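Local coordinates for synaptic vesicle membrane protein VAT-1 homolog-like (Homo sapiens, PDB 4A27), which is probably a zinc-binding oxidoreductase of the quinone oxidoreductase branch of the medium-chain alcohol dehydrogenases, its own substrate unassigned, at residues A138-R141 against E142-V146. Numbering follows the deposited sequence.
With EDO (1,2-ethanediol), chain C.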
loop_
_atom_site.group_PDB
_atom_site.type_symbol
_atom_site.label_atom_id
_atom_site.label_comp_id
_atom_site.label_asym_id
_atom_site.label_seq_id
_atom_site.Cartn_x
_atom_site.Cartn_y
_atom_site.Cartn_z
ATOM N N ALA A 138 4.430 0.134 1.974
ATOM C CA ALA A 138 4.537 1.158 1.003
ATOM C C ALA A 138 5.433 0.566 -0.067
ATOM O O ALA A 138 5.978 -0.544 0.110
ATOM C CB ALA A 138 5.161 2.419 1.650
ATOM N N ASN A 139 5.579 1.276 -1.171
ATOM C CA ASN A 139 6.512 0.872 -2.261
ATOM C C ASN A 139 7.339 2.130 -2.535
ATOM O O ASN A 139 7.109 2.809 -3.515
ATOM C CB ASN A 139 5.686 0.440 -3.509
ATOM C CG ASN A 139 6.541 0.109 -4.719
ATOM O OD1 ASN A 139 7.736 -0.159 -4.604
ATOM N ND2 ASN A 139 5.918 0.161 -5.912
ATOM N N LEU A 140 8.282 2.447 -1.652
ATOM C CA LEU A 140 9.146 3.611 -1.815
ATOM C C LEU A 140 9.950 3.550 -3.095
ATOM O O LEU A 140 10.628 2.564 -3.340
ATOM C CB LEU A 140 10.122 3.760 -0.635
ATOM C CG LEU A 140 11.094 4.939 -0.701
ATOM C CD1 LEU A 140 10.351 6.323 -0.633
ATOM C CD2 LEU A 140 12.131 4.790 0.412
ATOM N N ARG A 141 9.870 4.623 -3.878
ATOM C CA ARG A 141 10.586 4.755 -5.189
ATOM C C ARG A 141 11.202 6.148 -5.321
ATOM O O ARG A 141 10.883 7.048 -4.541
ATOM C CB ARG A 141 9.613 4.537 -6.406
ATOM C CG ARG A 141 9.241 3.057 -6.669
ATOM C CD ARG A 141 7.844 2.923 -7.363
ATOM N NE ARG A 141 6.776 3.170 -6.402
ATOM C CZ ARG A 141 5.505 3.409 -6.693
ATOM N NH1 ARG A 141 5.091 3.435 -7.949
ATOM N NH2 ARG A 141 4.646 3.613 -5.704
ATOM N N GLU A 142 12.044 6.312 -6.354
ATOM C CA GLU A 142 12.740 7.548 -6.679
ATOM C C GLU A 142 11.864 8.769 -6.640
ATOM O O GLU A 142 10.776 8.738 -7.165
ATOM C CB GLU A 142 13.374 7.475 -8.086
ATOM C CG GLU A 142 14.769 6.896 -8.133
ATOM C CD GLU A 142 15.490 7.130 -9.477
ATOM O OE1 GLU A 142 15.537 8.290 -9.968
ATOM O OE2 GLU A 142 16.011 6.136 -10.045
ATOM N N GLY A 143 12.355 9.850 -6.019
ATOM C CA GLY A 143 11.637 11.125 -5.998
ATOM C C GLY A 143 10.561 11.278 -4.931
ATOM O O GLY A 143 9.935 12.326 -4.814
ATOM N N MET A 144 10.318 10.255 -4.135
ATOM C CA MET A 144 9.234 10.344 -3.157
ATOM C C MET A 144 9.680 11.036 -1.895
ATOM O O MET A 144 10.848 11.289 -1.692
ATOM C CB MET A 144 8.737 8.940 -2.821
ATOM C CG MET A 144 8.048 8.328 -3.996
ATOM S SD MET A 144 7.336 6.709 -3.708
ATOM C CE MET A 144 6.605 6.959 -2.147
ATOM N N SER A 145 8.728 11.317 -1.013
ATOM C CA SER A 145 9.063 11.909 0.232
ATOM C C SER A 145 8.398 11.159 1.390
ATOM O O SER A 145 7.321 10.565 1.249
ATOM C CB SER A 145 8.692 13.395 0.191
ATOM O OG SER A 145 7.330 13.571 0.521
ATOM N N VAL A 146 9.090 11.156 2.522
ATOM C CA VAL A 146 8.732 10.379 3.680
ATOM C C VAL A 146 8.787 11.245 4.933
ATOM O O VAL A 146 9.742 11.996 5.131
ATOM C CB VAL A 146 9.708 9.210 3.899
ATOM C CG1 VAL A 146 9.235 8.379 5.112
ATOM C CG2 VAL A 146 9.837 8.341 2.632
HETATM C C1 EDO C . 3.114 5.506 -1.808
HETATM O O1 EDO C . 1.837 5.611 -1.151
HETATM C C2 EDO C . 3.810 4.245 -1.347
HETATM O O2 EDO C . 4.139 3.358 -2.433
#
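The Met144 side chain folds back against Leu140 and Arg141 where a type II beta turn, Arg141 to Met144, ends the loop that leads from helix 124-137 into strand 145-148, one of the central strands of the six-stranded parallel sheet of the Rossmann-type nucleotide-binding domain. The turn is closed by Met144 N, which donates to Arg141 O at 3.3 Å, and Gly143 sits at its third position with the positive phi (83°) usual there. With CG anti to its carbonyl carbon (chi1 -68°), the Met144 side chain runs back alongside the preceding loop; CG lies 3.2 Å from Arg141 O, and SD takes a weak hydrogen bond from Arg141 N at 3.3 Å. The bend at chi3 then sends CE towards the carbons of a bound 1,2-ethanediol, probably picked up from the crystallisation liquor. Leu140 and Met144 lie alongside with their chains running opposite ways, Leu140 CD1 resting 3.8 Å from Met144 CB; the same methyl also meets Val146 CG2, the Leu140 and Val146 side chains set roughly perpendicular. Cys163 of helix 154-163 touches both Leu140 and Val146, while Met144 also packs on Asp210 and Ile211 of the adjacent strand 209-215. Cutting this side chain back to an alanine would take away the thioether and is likely to leave Arg141 N without its sulfur acceptor and open a gap beside the diol. Arg141 itself turns back over Asn139, and its NH1 forms a salt bridge with Glu136 of the second subunit. One face of the guanidinium carries Asn139 ND2 above it, nearer its border than its centre. At the edge of that group, Arg141 NE points almost straight at Asn139 O, 2.9 Å away with an N-H...O angle of 165°.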